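Local coordinates for protein PHOX (Pseudomonas fluorescens, PDB 4A9V) that hydrolyses phosphate monoesters as an alkaline phosphatase, using a cofactor of oxo-bridged iron and calcium ions held in a beta-propeller, at residues Met383-Trp388 / Thr401-Ala406. Sequence-based numbering, arbitrary orientation.
With CA (calcium ion), chain R; CA (calcium ion), chain Q; FEO (mu-oxo-diiron), chain S.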
ATOM      1  N   MET A 383      -7.278  15.140   3.854  1.00  6.96           N
ATOM      2  CA  MET A 383      -8.023  13.907   4.102  1.00  7.13           C
ATOM      3  C   MET A 383      -7.511  13.151   5.331  1.00  6.59           C
ATOM      4  O   MET A 383      -6.347  13.273   5.726  1.00  7.39           O
ATOM      5  CB  MET A 383      -7.952  12.990   2.879  1.00  7.20           C
ATOM      6  CG  MET A 383      -8.465  13.623   1.590  1.00  7.27           C
ATOM      7  SD  MET A 383     -10.177  14.184   1.637  1.00  8.22           S
ATOM      8  CE  MET A 383     -11.043  12.621   1.610  1.00  8.25           C
ATOM      9  N   ASP A 384      -8.373  12.279   5.852  1.00  6.76           N
ATOM     10  CA  ASP A 384      -8.037  11.411   6.987  1.00  6.90           C
ATOM     11  C   ASP A 384      -7.247  10.166   6.532  1.00  6.50           C
ATOM     12  O   ASP A 384      -7.763   9.047   6.548  1.00  7.72           O
ATOM     13  CB  ASP A 384      -9.313  10.941   7.705  1.00  7.09           C
ATOM     14  CG  ASP A 384     -10.035  12.035   8.478  1.00  7.46           C
ATOM     15  OD1 ASP A 384      -9.505  13.160   8.602  1.00  7.50           O
ATOM     16  OD2 ASP A 384     -11.123  11.703   9.010  1.00  7.97           O
ATOM     17  N   ARG A 385      -5.978  10.366   6.190  1.00  7.05           N
ATOM     18  CA  ARG A 385      -5.057   9.270   5.864  0.70  6.64           C
ATOM     19  C   ARG A 385      -5.602   8.326   4.802  1.00  7.15           C
ATOM     20  O   ARG A 385      -5.898   7.156   5.072  1.00  7.20           O
ATOM     21  CB  ARG A 385      -4.667   8.484   7.108  0.70  6.86           C
ATOM     22  CG  ARG A 385      -3.874   9.288   8.118  0.70  8.49           C
ATOM     23  CD  ARG A 385      -3.366   8.385   9.219  0.70  9.28           C
ATOM     24  NE  ARG A 385      -2.479   7.374   8.668  0.70 11.90           N
ATOM     25  CZ  ARG A 385      -2.252   6.195   9.228  0.70 11.80           C
ATOM     26  NH1 ARG A 385      -2.610   5.992  10.488  0.70 14.77           N
ATOM     27  NH2 ARG A 385      -1.538   5.281   8.582  0.70 15.12           N
ATOM     28  N   PRO A 386      -5.625   8.785   3.548  1.00  6.98           N
ATOM     29  CA  PRO A 386      -5.928   7.879   2.448  1.00  6.93           C
ATOM     30  C   PRO A 386      -4.953   6.718   2.389  1.00  6.66           C
ATOM     31  O   PRO A 386      -3.738   6.928   2.363  1.00  8.24           O
ATOM     32  CB  PRO A 386      -5.785   8.765   1.203  1.00  8.93           C
ATOM     33  CG  PRO A 386      -5.812  10.169   1.696  1.00  9.81           C
ATOM     34  CD  PRO A 386      -5.260  10.132   3.081  1.00  7.29           C
ATOM     35  N   GLU A 387      -5.487   5.504   2.380  1.00  6.34           N
ATOM     36  CA  GLU A 387      -4.668   4.333   2.118  1.00  5.99           C
ATOM     37  C   GLU A 387      -5.114   3.704   0.797  1.00  6.28           C
ATOM     38  O   GLU A 387      -4.996   4.358  -0.236  1.00  7.17           O
ATOM     39  CB  GLU A 387      -4.587   3.408   3.336  1.00  6.23           C
ATOM     40  CG  GLU A 387      -3.772   4.060   4.453  1.00  6.55           C
ATOM     41  CD  GLU A 387      -3.291   3.089   5.521  1.00  7.12           C
ATOM     42  OE1 GLU A 387      -4.105   2.749   6.403  1.00  7.85           O
ATOM     43  OE2 GLU A 387      -2.095   2.690   5.515  1.00  7.22           O
ATOM     44  N   TRP A 388      -5.571   2.459   0.775  1.00  5.80           N
ATOM     45  CA  TRP A 388      -5.778   1.800  -0.516  1.00  5.89           C
ATOM     46  C   TRP A 388      -6.994   2.317  -1.252  1.00  6.07           C
ATOM     47  O   TRP A 388      -8.034   2.615  -0.660  1.00  6.61           O
ATOM     48  CB  TRP A 388      -5.939   0.298  -0.345  1.00  6.05           C
ATOM     49  CG  TRP A 388      -4.694  -0.420   0.080  1.00  6.02           C
ATOM     50  CD1 TRP A 388      -3.845  -0.113   1.134  1.00  6.04           C
ATOM     51  CD2 TRP A 388      -4.293  -1.745  -0.361  1.00  6.07           C
ATOM     52  NE1 TRP A 388      -2.950  -1.127   1.341  1.00  6.14           N
ATOM     53  CE2 TRP A 388      -3.203  -2.157   0.506  1.00  5.95           C
ATOM     54  CE3 TRP A 388      -4.784  -2.646  -1.295  1.00  6.29           C
ATOM     55  CZ2 TRP A 388      -2.611  -3.404   0.398  1.00  6.88           C
ATOM     56  CZ3 TRP A 388      -4.196  -3.911  -1.373  1.00  7.37           C
ATOM     57  CH2 TRP A 388      -3.141  -4.277  -0.541  1.00  7.70           C
ATOM     58  N   THR A 401      -9.924   3.802   1.458  1.00  6.04           N
ATOM     59  CA  THR A 401      -9.929   3.850   2.910  1.00  6.16           C
ATOM     60  C   THR A 401      -9.326   5.165   3.399  1.00  6.61           C
ATOM     61  O   THR A 401      -8.372   5.695   2.816  1.00  7.12           O
ATOM     62  CB  THR A 401      -9.177   2.658   3.517  1.00  6.50           C
ATOM     63  OG1 THR A 401      -7.868   2.597   2.952  1.00  7.03           O
ATOM     64  CG2 THR A 401      -9.917   1.360   3.264  1.00  6.85           C
ATOM     65  N   LEU A 402      -9.937   5.700   4.445  1.00  6.05           N
ATOM     66  CA  LEU A 402      -9.425   6.847   5.173  1.00  5.89           C
ATOM     67  C   LEU A 402      -9.240   6.346   6.598  1.00  6.52           C
ATOM     68  O   LEU A 402     -10.218   6.145   7.333  1.00  7.15           O
ATOM     69  CB  LEU A 402     -10.443   7.992   5.106  1.00  6.69           C
ATOM     70  CG  LEU A 402     -10.791   8.515   3.704  1.00  7.19           C
ATOM     71  CD1 LEU A 402     -11.908   9.547   3.782  1.00  7.41           C
ATOM     72  CD2 LEU A 402      -9.549   9.121   3.063  1.00  9.19           C
ATOM     73  N   THR A 403      -8.023   5.910   6.904  1.00  6.48           N
ATOM     74  CA  THR A 403      -7.865   4.891   7.923  1.00  6.08           C
ATOM     75  C   THR A 403      -8.178   5.417   9.332  1.00  6.82           C
ATOM     76  O   THR A 403      -8.742   4.698  10.152  1.00  7.25           O
ATOM     77  CB  THR A 403      -6.486   4.202   7.826  1.00  6.78           C
ATOM     78  OG1 THR A 403      -6.530   2.984   8.572  1.00  7.09           O
ATOM     79  CG2 THR A 403      -5.353   5.063   8.345  1.00  7.21           C
ATOM     80  N   ASN A 404      -7.798   6.667   9.591  1.00  6.85           N
ATOM     81  CA  ASN A 404      -8.101   7.388  10.830  1.00  7.83           C
ATOM     82  C   ASN A 404      -7.426   8.761  10.744  1.00  8.00           C
ATOM     83  O   ASN A 404      -6.711   9.049   9.774  1.00  8.26           O
ATOM     84  CB  ASN A 404      -7.638   6.608  12.074  1.00  7.85           C
ATOM     85  CG  ASN A 404      -6.196   6.151  11.987  1.00  8.80           C
ATOM     86  OD1 ASN A 404      -5.275   6.961  11.850  1.00  9.16           O
ATOM     87  ND2 ASN A 404      -5.985   4.841  12.122  1.00  9.45           N
ATOM     88  N   ASN A 405      -7.709   9.637  11.701  1.00  8.02           N
ATOM     89  CA  ASN A 405      -7.007  10.911  11.801  1.00  7.47           C
ATOM     90  C   ASN A 405      -7.292  11.554  13.140  1.00  8.22           C
ATOM     91  O   ASN A 405      -8.263  12.294  13.308  1.00  8.54           O
ATOM     92  CB  ASN A 405      -7.419  11.857  10.676  1.00  7.95           C
ATOM     93  CG  ASN A 405      -6.653  13.160  10.706  1.00  7.95           C
ATOM     94  OD1 ASN A 405      -5.773  13.354  11.542  1.00  8.62           O
ATOM     95  ND2 ASN A 405      -6.910  14.017   9.728  1.00  8.88           N
ATOM     96  N   ALA A 406      -6.406  11.290  14.085  1.00  9.35           N
ATOM     97  CA  ALA A 406      -6.546  11.809  15.432  1.00 11.54           C
ATOM     98  C   ALA A 406      -6.513  13.342  15.463  1.00 10.74           C
ATOM     99  O   ALA A 406      -6.939  13.946  16.450  1.00 13.08           O
ATOM    100  CB  ALA A 406      -5.446  11.236  16.311  1.00 16.49           C
TER
HETATM  101 CA    CA R1592      -2.320   1.666   7.836  0.93  7.82          CA
HETATM  102 CA    CA Q1591      -1.219   0.152   4.683  1.00  7.90          CA
HETATM  103 FE1  FEO S1594       2.261   1.251   4.394  1.00  7.69          FE
HETATM  104 FE2  FEO S1594      -0.286   3.590   4.724  1.00  7.08          FE
HETATM  105  O   FEO S1594       0.512   1.856   5.016  1.00  7.92           O
HETATM  106  O   HOH W   1      -3.565   3.219  11.890  1.00 40.98           O
HETATM  107  O   HOH W   2      -0.149   2.542   8.338  0.50 47.64           O
HETATM  108  O   HOH W   3      -0.452  -1.229   2.729  1.00  8.22           O
HETATM  109  O   HOH W   4       1.476  -0.696   4.902  1.00  8.23           O
HETATM  110  O   HOH W   5      -1.558  -2.241   5.283  1.00  9.43           O
HETATM  111  O   HOH W   6      -0.325   0.175   7.155  1.00 10.54           O
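Strands 386-391 and 398-402 form an antiparallel beta hairpin; E387 on its first strand reaches the metal cofactor. E387 N donates to T401 O at 2.9 Å, and T401 N donates to W388 O. P386 and L402 form a non-hydrogen-bonded pair, and T403 N donates to R385 O.

E387 CB lies against T401 OG1, which is hydrogen-bonded to D479 O. CG lies beside the backbone N (chi1 -69°), 3.5 Å from FE2. The chain is extended beyond it, and CD lies 2.9 Å from the chain R calcium. OE1 binds this calcium, close to T403 CB. OE2 binds it too, with a second calcium and FE2 of the mu-oxo-diiron group at 2.2 Å. One oxygen thus bridges three metals, which would favour the ionised carboxylate. E273, D292 and E194 also bind the diiron group, and D479 shares OE2's calcium coordination.

T403 CG2 lies over one guanidinium face, 3.4 Å from R385 CZ. NE forms a salt bridge with D292, an iron ligand. NH1 bonds N404 OD1 weakly, and water 1 joins NH1 to N404 ND2; the strongest polar partner of N404 is S477.

D384 OD1 accepts N405 ND2 (3.0 Å) from above the carboxylate plane and forms a salt bridge with R408 NE. An alanine here would lack both bonds, and the loop after strand 398-402 would probably be less firmly held. N405 ND2 also bonds Q413 OE1.

L402 and M383 meet L430 of strand 428-434, the next strand of the sheet, while T401 packs on strand 478-483 and W388 on strand 178-183.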